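Pyridoxamine 5'-phosphate oxidase-related, FMN-binding (PDB 3F7E) probably binds the deazaflavin coenzyme F420 and acts as an oxidoreductase that reduces carbon-carbon double bonds of its substrates. Local coordinates at residues Ala3-Tyr8 and Arg75-Arg80; Ser10-Pro15 and Phe36-Glu41; Val42-His47 and Gly92-Lys97; Gly81-Ile86 and Val117-Arg122. All coordinates share one frame; numbering follows the deposited sequence. Where two conformers were deposited one is given.

Interaction 1. Residues Ala3-Tyr8 and Arg75-Arg80; sequences AVPEGY and RYLEVR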
# COMPACT_ATOMS: atom_id res chain seq x y z
N ALA A 3 -18.76 -7.23 7.34
CA ALA A 3 -19.45 -6.32 6.43
C ALA A 3 -18.57 -5.14 6.00
O ALA A 3 -17.88 -4.56 6.85
CB ALA A 3 -20.75 -5.84 7.05
N VAL A 4 -18.58 -4.80 4.69
CA VAL A 4 -18.02 -3.53 4.15
C VAL A 4 -18.77 -2.45 4.92
O VAL A 4 -20.01 -2.42 4.85
CB VAL A 4 -18.10 -3.45 2.63
CG1 VAL A 4 -17.25 -2.30 2.14
CG2 VAL A 4 -17.58 -4.75 2.02
N PRO A 5 -18.09 -1.43 5.45
CA PRO A 5 -18.72 -0.14 5.72
C PRO A 5 -19.57 0.58 4.70
O PRO A 5 -19.30 0.48 3.51
CB PRO A 5 -17.54 0.80 6.06
CG PRO A 5 -16.36 -0.06 6.27
CD PRO A 5 -16.62 -1.36 5.59
N GLU A 6 -20.64 1.26 5.14
CA GLU A 6 -21.95 1.14 4.54
C GLU A 6 -21.57 2.23 3.52
O GLU A 6 -21.05 3.28 3.90
CB GLU A 6 -23.01 1.68 5.52
CG GLU A 6 -24.46 1.84 5.02
CD GLU A 6 -25.44 2.20 6.17
OE1 GLU A 6 -26.65 1.91 6.08
OE2 GLU A 6 -24.98 2.78 7.19
N GLY A 7 -21.74 1.95 2.23
CA GLY A 7 -21.40 2.94 1.21
C GLY A 7 -19.96 3.05 0.73
O GLY A 7 -19.64 3.98 -0.03
N TYR A 8 -19.09 2.11 1.13
CA TYR A 8 -17.68 2.08 0.70
C TYR A 8 -17.35 0.90 -0.21
O TYR A 8 -16.25 0.83 -0.79
CB TYR A 8 -16.74 2.12 1.92
CG TYR A 8 -16.62 3.49 2.54
CD1 TYR A 8 -17.61 3.96 3.40
CD2 TYR A 8 -15.52 4.32 2.28
CE1 TYR A 8 -17.52 5.22 3.97
CE2 TYR A 8 -15.43 5.60 2.86
CZ TYR A 8 -16.44 6.03 3.70
OH TYR A 8 -16.41 7.27 4.31
N ARG A 75 -11.42 9.96 0.79
CA ARG A 75 -12.24 8.76 0.61
C ARG A 75 -11.33 7.55 0.33
O ARG A 75 -10.66 7.52 -0.71
CB ARG A 75 -13.16 8.98 -0.56
CG ARG A 75 -13.99 7.81 -0.80
CD ARG A 75 -15.10 8.18 -1.72
NE ARG A 75 -15.96 7.03 -1.96
CZ ARG A 75 -16.94 6.63 -1.16
NH1 ARG A 75 -17.26 7.31 -0.06
NH2 ARG A 75 -17.66 5.55 -1.47
N TYR A 76 -11.31 6.55 1.23
CA TYR A 76 -10.36 5.45 1.10
C TYR A 76 -10.89 4.22 1.83
O TYR A 76 -11.84 4.34 2.66
CB TYR A 76 -9.00 5.85 1.66
CG TYR A 76 -8.97 6.16 3.13
CD1 TYR A 76 -8.89 5.13 4.07
CD2 TYR A 76 -8.97 7.48 3.58
CE1 TYR A 76 -8.84 5.40 5.44
CE2 TYR A 76 -8.92 7.76 4.95
CZ TYR A 76 -8.85 6.71 5.86
OH TYR A 76 -8.78 6.99 7.20
N LEU A 77 -10.22 3.08 1.61
CA LEU A 77 -10.70 1.83 2.28
C LEU A 77 -9.46 0.98 2.47
O LEU A 77 -8.72 0.71 1.52
CB LEU A 77 -11.77 1.08 1.49
CG LEU A 77 -12.38 -0.14 2.17
CD1 LEU A 77 -13.16 0.29 3.43
CD2 LEU A 77 -13.32 -0.87 1.25
N GLU A 78 -9.29 0.53 3.72
CA GLU A 78 -8.23 -0.39 4.12
C GLU A 78 -8.86 -1.72 4.47
O GLU A 78 -9.74 -1.78 5.33
CB GLU A 78 -7.47 0.16 5.34
CG GLU A 78 -6.82 1.51 5.08
CD GLU A 78 -6.45 2.24 6.33
OE1 GLU A 78 -6.55 1.63 7.41
OE2 GLU A 78 -6.05 3.43 6.25
N VAL A 79 -8.41 -2.80 3.81
CA VAL A 79 -8.98 -4.14 4.00
C VAL A 79 -7.92 -5.08 4.56
O VAL A 79 -6.96 -5.35 3.89
CB VAL A 79 -9.48 -4.75 2.66
CG1 VAL A 79 -10.22 -6.09 2.88
CG2 VAL A 79 -10.39 -3.76 1.88
N ARG A 80 -8.10 -5.61 5.76
CA ARG A 80 -7.20 -6.68 6.25
C ARG A 80 -7.89 -8.01 5.97
O ARG A 80 -9.12 -8.08 5.93
CB ARG A 80 -6.88 -6.49 7.72
CG ARG A 80 -5.99 -5.26 7.98
CD ARG A 80 -6.23 -4.67 9.36
NE ARG A 80 -5.99 -5.67 10.38
CZ ARG A 80 -6.64 -5.71 11.55
NH1 ARG A 80 -6.37 -6.69 12.40
NH2 ARG A 80 -7.58 -4.79 11.86
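Tyr8 and Leu77 bring their CA atoms to 7.2 Å where the irregular segment 3-8 passes over the start of strand 76-88. This strand belongs to the antiparallel sheet of the FMN-binding split-barrel fold, the fold of the pyridoxamine 5'-phosphate oxidase family. The segment leads into helix 9-13, and its turn is closed by a backbone bond from Tyr8 N to Pro5 O. Gly7, at positive phi, takes part in this turn. The main side-chain contact is a cation-pi stack. The Arg75 guanidinium lies nearly flat on one face of the Tyr8 ring, with the planes only 20° apart. Arg75 CZ is 4.7 Å from the centroid of the Tyr8 ring, and the group is shifted so that NH1 sits toward the rim. The Arg75 CB does not itself point at segment 3-8; the chain, extended from CG to NE, carries the guanidinium from the strand to the ring. Leu77 adds the apolar part. Its CD2 meets Val4 CG1 at 4.3 Å. Its other methyl, CD1, touches both Pro5 CG and Tyr8 CB. Leu11 and Leu12 of helix 9-13 also pack on Leu77, while Phe126 of strand 116-127 touches Val4 and Pro5. The stack lies beside this apolar patch, near the surface. Arg75 NH2 has a weak bond to Ser10 OG. A stronger one helps to set the rotation of the guanidinium: Arg75 NH2 donates to Gly7 O at 2.9 Å and 157°, with Gly7 O in the guanidinium plane and NH2 in the carbonyl plane of Gly7.

Interaction 2. Residues Ser10-Pro15 and Phe36-Glu41; sequences SLLERP and FAWDGE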
# COMPACT_ATOMS: atom_id res chain seq x y z
N SER A 10 -18.41 0.51 -2.99
CA SER A 10 -18.20 1.12 -4.28
C SER A 10 -16.73 1.24 -4.68
O SER A 10 -16.41 1.12 -5.87
CB SER A 10 -18.86 2.50 -4.30
OG SER A 10 -18.50 3.23 -3.14
N LEU A 11 -15.84 1.48 -3.71
CA LEU A 11 -14.39 1.59 -3.97
C LEU A 11 -13.86 0.27 -4.45
O LEU A 11 -13.01 0.25 -5.33
CB LEU A 11 -13.59 2.09 -2.75
CG LEU A 11 -13.63 3.59 -2.46
CD1 LEU A 11 -13.01 3.85 -1.11
CD2 LEU A 11 -12.91 4.35 -3.57
N LEU A 12 -14.38 -0.84 -3.93
CA LEU A 12 -13.92 -2.16 -4.34
C LEU A 12 -14.49 -2.58 -5.68
O LEU A 12 -13.98 -3.51 -6.29
CB LEU A 12 -14.29 -3.20 -3.29
CG LEU A 12 -13.66 -2.98 -1.92
CD1 LEU A 12 -14.13 -4.07 -0.97
CD2 LEU A 12 -12.11 -2.98 -1.98
N GLU A 13 -15.57 -1.92 -6.12
CA GLU A 13 -16.16 -2.22 -7.43
C GLU A 13 -15.50 -1.49 -8.60
O GLU A 13 -15.76 -1.78 -9.77
CB GLU A 13 -17.66 -1.93 -7.40
CG GLU A 13 -18.40 -2.94 -6.50
CD GLU A 13 -19.90 -2.71 -6.39
OE1 GLU A 13 -20.38 -1.69 -6.90
OE2 GLU A 13 -20.60 -3.54 -5.79
N ARG A 14 -14.66 -0.53 -8.27
CA ARG A 14 -14.02 0.31 -9.27
C ARG A 14 -12.66 -0.26 -9.70
O ARG A 14 -11.98 -0.94 -8.90
CB ARG A 14 -13.85 1.73 -8.73
CG ARG A 14 -15.20 2.45 -8.57
CD ARG A 14 -15.08 3.74 -7.81
NE ARG A 14 -14.23 4.72 -8.49
CZ ARG A 14 -13.87 5.90 -7.97
NH1 ARG A 14 -13.06 6.72 -8.66
NH2 ARG A 14 -14.29 6.26 -6.77
N PRO A 15 -12.25 0.04 -10.96
CA PRO A 15 -10.93 -0.40 -11.45
C PRO A 15 -9.81 0.51 -10.92
O PRO A 15 -9.16 1.25 -11.69
CB PRO A 15 -11.09 -0.33 -12.97
CG PRO A 15 -12.09 0.80 -13.19
CD PRO A 15 -13.04 0.74 -12.00
N PHE A 36 -7.00 -5.86 -8.71
CA PHE A 36 -7.74 -6.81 -7.91
C PHE A 36 -9.13 -6.99 -8.50
O PHE A 36 -9.63 -6.11 -9.23
CB PHE A 36 -7.82 -6.42 -6.41
CG PHE A 36 -8.61 -5.16 -6.16
CD1 PHE A 36 -7.98 -3.93 -6.19
CD2 PHE A 36 -9.98 -5.20 -5.95
CE1 PHE A 36 -8.70 -2.77 -5.99
CE2 PHE A 36 -10.71 -4.05 -5.76
CZ PHE A 36 -10.07 -2.82 -5.77
N ALA A 37 -9.78 -8.09 -8.12
CA ALA A 37 -11.19 -8.30 -8.43
C ALA A 37 -11.93 -8.55 -7.12
O ALA A 37 -11.42 -9.23 -6.25
CB ALA A 37 -11.38 -9.50 -9.36
N TRP A 38 -13.13 -7.99 -6.97
CA TRP A 38 -13.98 -8.16 -5.80
C TRP A 38 -15.31 -8.71 -6.26
O TRP A 38 -15.91 -8.17 -7.18
CB TRP A 38 -14.18 -6.79 -5.14
CG TRP A 38 -15.22 -6.71 -4.05
CD1 TRP A 38 -16.43 -6.03 -4.10
CD2 TRP A 38 -15.15 -7.27 -2.73
NE1 TRP A 38 -17.09 -6.14 -2.90
CE2 TRP A 38 -16.34 -6.91 -2.05
CE3 TRP A 38 -14.20 -8.07 -2.07
CZ2 TRP A 38 -16.59 -7.28 -0.73
CZ3 TRP A 38 -14.46 -8.45 -0.77
CH2 TRP A 38 -15.65 -8.06 -0.11
N ASP A 39 -15.77 -9.80 -5.64
CA ASP A 39 -17.04 -10.41 -6.03
C ASP A 39 -18.15 -10.20 -5.00
O ASP A 39 -19.20 -10.83 -5.10
CB ASP A 39 -16.84 -11.91 -6.33
CG ASP A 39 -16.54 -12.74 -5.11
OD1 ASP A 39 -16.40 -13.97 -5.29
OD2 ASP A 39 -16.46 -12.16 -3.99
N GLY A 40 -17.93 -9.31 -4.02
CA GLY A 40 -18.87 -9.06 -2.92
C GLY A 40 -18.52 -9.83 -1.65
O GLY A 40 -19.07 -9.55 -0.57
N GLU A 41 -17.62 -10.80 -1.78
CA GLU A 41 -17.21 -11.65 -0.65
C GLU A 41 -15.69 -11.78 -0.48
O GLU A 41 -15.19 -11.68 0.62
CB GLU A 41 -17.85 -13.02 -0.78
CG GLU A 41 -19.38 -12.89 -0.85
CD GLU A 41 -20.11 -14.19 -0.87
OE1 GLU A 41 -19.46 -15.26 -0.81
OE2 GLU A 41 -21.36 -14.11 -0.95
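Leu12 and Trp38 meet with Trp38 CG anti to its backbone N (chi1 170°), which places the start of the indole beside Leu12, and with Leu12 CG anti to its own carbonyl carbon (chi1 -62°). The leucine side chain lies over one face of the indole. Leu12 CB makes a CH-pi contact, 3.8 Å from the centroid of the five-membered ring. Leu12 CD1 reaches further across the same face and sits above the centre of the ring system, 3.8 Å from Trp38 CE2. The opposite face of the indole is approached by the backbone N atoms of Gly40 and Glu41, in the turn after strand 37-38. Phe36 comes to the helix differently. Its ring presents an edge, and CE2 lies 3.4 Å from Leu12 O. The same CE2 touches Leu12 CD2 at 4.2 Å, and the two side chains cross at about a right angle. Leu12 touches both aromatic groups: its side chain covers a face of the Trp38 indole, and its carbonyl O meets the edge of Phe36. This packs the short helix 9-13 against strand 37-38, at one border of the antiparallel sheet of the split-barrel fold. Met65 touches both Leu12 and Phe36 from strand 62-68. The indole NE1 is hydrogen-bonded to Glu9, just before the segment. The contact is therefore mainly dispersive, and the slightly positive edge of Phe36 probably adds a weak electrostatic attraction to Leu12 O.

Interaction 3. Residues Val42-His47 and Gly92-Lys97; sequences VLRFTH and GAFYLK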
# COMPACT_ATOMS: atom_id res chain seq x y z
N VAL A 42 -14.98 -11.99 -1.59
CA VAL A 42 -13.53 -12.17 -1.55
C VAL A 42 -12.86 -11.30 -2.60
O VAL A 42 -13.45 -10.93 -3.62
CB VAL A 42 -13.12 -13.67 -1.71
CG1 VAL A 42 -13.64 -14.51 -0.55
CG2 VAL A 42 -13.51 -14.23 -3.06
N LEU A 43 -11.60 -10.98 -2.32
CA LEU A 43 -10.69 -10.30 -3.26
C LEU A 43 -9.86 -11.36 -3.97
O LEU A 43 -9.44 -12.35 -3.34
CB LEU A 43 -9.73 -9.38 -2.50
CG LEU A 43 -10.40 -8.15 -1.85
CD1 LEU A 43 -9.52 -7.57 -0.72
CD2 LEU A 43 -10.74 -7.08 -2.90
N ARG A 44 -9.60 -11.16 -5.26
CA ARG A 44 -8.71 -12.06 -6.01
C ARG A 44 -7.61 -11.25 -6.70
O ARG A 44 -7.87 -10.15 -7.23
CB ARG A 44 -9.51 -12.86 -7.05
CG ARG A 44 -10.40 -13.91 -6.43
CD ARG A 44 -11.19 -14.68 -7.52
NE ARG A 44 -11.89 -15.86 -7.00
CZ ARG A 44 -13.10 -15.81 -6.46
NH1 ARG A 44 -13.78 -14.67 -6.41
NH2 ARG A 44 -13.64 -16.92 -5.97
N PHE A 45 -6.40 -11.83 -6.69
CA PHE A 45 -5.20 -11.23 -7.29
C PHE A 45 -4.52 -12.24 -8.20
O PHE A 45 -4.65 -13.44 -7.99
CB PHE A 45 -4.20 -10.83 -6.19
CG PHE A 45 -4.79 -9.95 -5.12
CD1 PHE A 45 -5.46 -10.49 -4.00
CD2 PHE A 45 -4.70 -8.57 -5.24
CE1 PHE A 45 -6.00 -9.66 -3.04
CE2 PHE A 45 -5.24 -7.74 -4.28
CZ PHE A 45 -5.90 -8.28 -3.18
N THR A 46 -3.74 -11.74 -9.17
CA THR A 46 -2.91 -12.58 -9.99
C THR A 46 -1.48 -12.50 -9.46
O THR A 46 -0.96 -11.42 -9.20
CB THR A 46 -2.98 -12.22 -11.50
OG1 THR A 46 -2.10 -13.07 -12.24
CG2 THR A 46 -2.59 -10.75 -11.78
N HIS A 47 -0.86 -13.67 -9.27
CA HIS A 47 0.54 -13.78 -8.79
C HIS A 47 1.20 -14.90 -9.60
O HIS A 47 0.54 -15.71 -10.26
CB HIS A 47 0.62 -14.22 -7.29
CG HIS A 47 0.34 -13.15 -6.26
ND1 HIS A 47 -0.87 -12.49 -6.14
CD2 HIS A 47 1.12 -12.67 -5.26
CE1 HIS A 47 -0.81 -11.64 -5.13
NE2 HIS A 47 0.38 -11.73 -4.57
N GLY A 92 -3.54 -18.39 -17.91
CA GLY A 92 -3.55 -16.94 -17.77
C GLY A 92 -4.92 -16.31 -17.94
O GLY A 92 -5.04 -15.09 -18.02
N ALA A 93 -5.97 -17.14 -17.97
CA ALA A 93 -7.31 -16.64 -18.14
C ALA A 93 -7.73 -15.66 -17.04
O ALA A 93 -8.40 -14.65 -17.34
CB ALA A 93 -8.30 -17.79 -18.20
N PHE A 94 -7.38 -15.92 -15.78
CA PHE A 94 -7.76 -15.00 -14.72
C PHE A 94 -6.99 -13.68 -14.88
O PHE A 94 -7.56 -12.59 -14.73
CB PHE A 94 -7.58 -15.60 -13.31
CG PHE A 94 -7.86 -14.59 -12.25
CD1 PHE A 94 -9.16 -14.22 -11.93
CD2 PHE A 94 -6.81 -13.91 -11.64
CE1 PHE A 94 -9.41 -13.22 -10.96
CE2 PHE A 94 -7.05 -12.95 -10.70
CZ PHE A 94 -8.34 -12.57 -10.36
N TYR A 95 -5.68 -13.78 -15.13
CA TYR A 95 -4.89 -12.59 -15.43
C TYR A 95 -5.58 -11.73 -16.51
O TYR A 95 -5.66 -10.49 -16.40
CB TYR A 95 -3.49 -13.06 -15.88
CG TYR A 95 -2.52 -11.99 -16.36
CD1 TYR A 95 -2.65 -11.43 -17.62
CD2 TYR A 95 -1.44 -11.60 -15.57
CE1 TYR A 95 -1.72 -10.46 -18.07
CE2 TYR A 95 -0.53 -10.65 -15.99
CZ TYR A 95 -0.68 -10.08 -17.24
OH TYR A 95 0.24 -9.14 -17.66
N LEU A 96 -6.08 -12.36 -17.57
CA LEU A 96 -6.73 -11.61 -18.65
C LEU A 96 -8.07 -11.00 -18.23
O LEU A 96 -8.41 -9.91 -18.68
CB LEU A 96 -6.90 -12.48 -19.89
CG LEU A 96 -5.61 -12.83 -20.63
CD1 LEU A 96 -5.95 -13.64 -21.88
CD2 LEU A 96 -4.85 -11.55 -21.03
N LYS A 97 -8.83 -11.69 -17.37
CA LYS A 97 -10.03 -11.06 -16.81
C LYS A 97 -9.73 -9.79 -16.00
O LYS A 97 -10.48 -8.81 -16.08
CB LYS A 97 -10.78 -12.05 -15.94
CG LYS A 97 -11.47 -13.16 -16.70
CD LYS A 97 -12.28 -14.04 -15.73
CE LYS A 97 -12.98 -15.17 -16.46
NZ LYS A 97 -14.10 -14.64 -17.25
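Phe94 and Tyr95 join helix 93-101 to strand 43-48, a strand of the antiparallel sheet in this split-barrel fold. The short segment axes pass 8.4 Å apart at 116°, so the helix runs across the strand. Gly92 is the N-cap residue of the helix. Phe94 has its CB pointing to the strand, with CG anti to the backbone N (chi1 175°). The Phe94 ring meets the strand backbone by its edge. Its CE2 lies 3.6 Å from Phe45 C, and Thr46 N is also near the ring plane. Phe94 CZ also touches Arg44 CB at 3.5 Å. Arg44 and Phe94 cross at about a right angle. Arg44 CD reaches Phe94 CE1, while the charged end of the arginine leads away to a salt bridge with Asp39. Two residues on from Arg44, Thr46 also points to the helix, and its CB lies 4.2 Å from Phe94 CD2. Ile118 of strand 116-127 also packs on Phe94. At the first turn of the helix, Asp89 accepts hydrogen bonds from the backbone N atoms of Phe94 and Tyr95. Thr46 OG1 is hydrogen-bonded to Arg116 and also lies in the plane of the Tyr95 ring, at its edge, 3.7 Å from Tyr95 CD2.

Interaction 4. Residues Gly81-Ile86 and Val117-Arg122; sequences GLVEDI and VIIVVR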
# COMPACT_ATOMS: atom_id res chain seq x y z
N GLY A 81 -7.12 -9.07 5.75
CA GLY A 81 -7.77 -10.35 5.47
C GLY A 81 -6.76 -11.48 5.48
O GLY A 81 -5.58 -11.30 5.82
N LEU A 82 -7.26 -12.66 5.13
CA LEU A 82 -6.46 -13.87 5.09
C LEU A 82 -6.55 -14.52 3.72
O LEU A 82 -7.66 -14.64 3.14
CB LEU A 82 -6.95 -14.87 6.14
CG LEU A 82 -6.76 -14.47 7.61
CD1 LEU A 82 -7.54 -15.37 8.54
CD2 LEU A 82 -5.29 -14.46 8.02
N VAL A 83 -5.41 -14.99 3.20
CA VAL A 83 -5.43 -15.82 2.00
C VAL A 83 -6.07 -17.15 2.37
O VAL A 83 -5.60 -17.86 3.28
CB VAL A 83 -4.01 -16.05 1.46
CG1 VAL A 83 -4.03 -17.06 0.31
CG2 VAL A 83 -3.39 -14.72 1.04
N GLU A 84 -7.17 -17.47 1.69
CA GLU A 84 -7.85 -18.74 1.96
C GLU A 84 -7.77 -19.75 0.82
O GLU A 84 -8.13 -20.91 1.01
CB GLU A 84 -9.30 -18.50 2.36
CG GLU A 84 -10.14 -17.92 1.29
CD GLU A 84 -11.65 -17.88 1.65
OE1 GLU A 84 -12.48 -17.75 0.73
OE2 GLU A 84 -12.01 -18.00 2.84
N ASP A 85 -7.35 -19.31 -0.36
CA ASP A 85 -7.14 -20.28 -1.45
C ASP A 85 -6.08 -19.74 -2.41
O ASP A 85 -5.92 -18.52 -2.53
CB ASP A 85 -8.46 -20.57 -2.19
CG ASP A 85 -8.48 -21.94 -2.84
OD1 ASP A 85 -7.46 -22.67 -2.78
OD2 ASP A 85 -9.54 -22.28 -3.44
N ILE A 86 -5.42 -20.66 -3.13
CA ILE A 86 -4.48 -20.34 -4.19
C ILE A 86 -4.82 -21.34 -5.31
O ILE A 86 -4.70 -22.56 -5.11
CB ILE A 86 -3.02 -20.47 -3.75
CG1 ILE A 86 -2.74 -19.55 -2.56
CG2 ILE A 86 -2.12 -20.21 -4.95
CD1 ILE A 86 -1.34 -19.72 -1.97
N VAL A 117 -1.07 -18.00 -10.67
CA VAL A 117 -2.09 -18.47 -9.74
C VAL A 117 -3.06 -17.33 -9.46
O VAL A 117 -2.79 -16.15 -9.72
CB VAL A 117 -1.47 -18.98 -8.40
CG1 VAL A 117 -0.60 -20.23 -8.61
CG2 VAL A 117 -0.66 -17.87 -7.72
N ILE A 118 -4.20 -17.72 -8.89
CA ILE A 118 -5.20 -16.80 -8.36
C ILE A 118 -5.11 -16.86 -6.85
O ILE A 118 -5.24 -17.94 -6.27
CB ILE A 118 -6.63 -17.21 -8.77
CG1 ILE A 118 -6.73 -17.56 -10.26
CG2 ILE A 118 -7.62 -16.14 -8.32
CD1 ILE A 118 -8.10 -18.05 -10.70
N ILE A 119 -4.84 -15.72 -6.23
CA ILE A 119 -4.77 -15.63 -4.76
C ILE A 119 -6.12 -15.12 -4.25
O ILE A 119 -6.56 -14.05 -4.70
CB ILE A 119 -3.64 -14.66 -4.30
CG1 ILE A 119 -2.29 -15.04 -4.90
CG2 ILE A 119 -3.60 -14.55 -2.78
CD1 ILE A 119 -1.73 -16.32 -4.42
N VAL A 120 -6.76 -15.87 -3.36
CA VAL A 120 -8.12 -15.55 -2.90
C VAL A 120 -8.06 -15.12 -1.43
O VAL A 120 -7.59 -15.89 -0.59
CB VAL A 120 -9.05 -16.79 -3.03
CG1 VAL A 120 -10.45 -16.40 -2.67
CG2 VAL A 120 -8.96 -17.34 -4.45
N VAL A 121 -8.50 -13.89 -1.15
CA VAL A 121 -8.40 -13.29 0.18
C VAL A 121 -9.79 -12.99 0.73
O VAL A 121 -10.60 -12.32 0.08
CB VAL A 121 -7.59 -11.97 0.11
CG1 VAL A 121 -7.68 -11.18 1.42
CG2 VAL A 121 -6.14 -12.25 -0.27
N ARG A 122 -10.06 -13.49 1.93
CA ARG A 122 -11.30 -13.21 2.64
C ARG A 122 -11.06 -12.11 3.67
O ARG A 122 -10.22 -12.26 4.54
CB ARG A 122 -11.84 -14.45 3.32
CG ARG A 122 -13.20 -14.17 4.00
CD ARG A 122 -13.91 -15.43 4.40
NE ARG A 122 -14.12 -16.29 3.24
CZ ARG A 122 -15.19 -16.24 2.45
NH1 ARG A 122 -16.20 -15.40 2.72
NH2 ARG A 122 -15.26 -17.06 1.41
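A classic beta bulge interrupts the antiparallel ladder between strands 76-88 and 116-127. Glu84 and Asp85 both face Val120. Glu84 N donates to Val120 O at 2.8 Å, nearly along the C=O axis, and Asp85 N adds a weak bond to the same oxygen. Val120 N returns a bond to Asp85 O. Before the bulge, Leu82 and Arg122 form a hydrogen-bonded pair. At the bulge, the Glu84 side chain reaches Arg122. Glu84 CG stands between its backbone N and carbonyl carbon (chi1 65°), and the carboxylate is gripped side-on by a two-nitrogen salt bridge. Arg122 NE meets Glu84 OE2 at 2.7 Å, almost straight at 170° and in the guanidinium plane, but from above the carboxylate plane. Arg122 NH2 reaches the syn lone pair of Glu84 OE1 at 2.9 Å. The face carrying Val83 and Ile86 is apolar. Val83 CG2 touches Ile119 CG2 at 3.8 Å, and Ile86 CG2 packs on Val117 CB at 3.7 Å. Ile57 of helix 52-59 touches Val83, Ile86 and Ile119. The apolar face packs against this helix, and an ion pair flanks the bulge, in a classic bulged antiparallel strand pair of the split-barrel sheet.

How the interactions relate
From the N terminus, interaction 1 closes the long loop from segment 3-8 to strand 76-88. Interaction 2 is nested inside that loop and fixes helix 9-13 to strand 37-38. The two meet where Val4 packs on Trp38. Interaction 3 begins on the next strand, 43-48, and crosses interaction 1, since its second segment, on helix 93-101, comes after strand 76-88. Asp39 and Arg44 link interactions 2 and 3 by a salt bridge. Interaction 4 opens directly after interaction 1 on the same strand and crosses interaction 3. Strand 116-127 lies between strands 76-88 and 43-48, and all four contacts reach the same sheet.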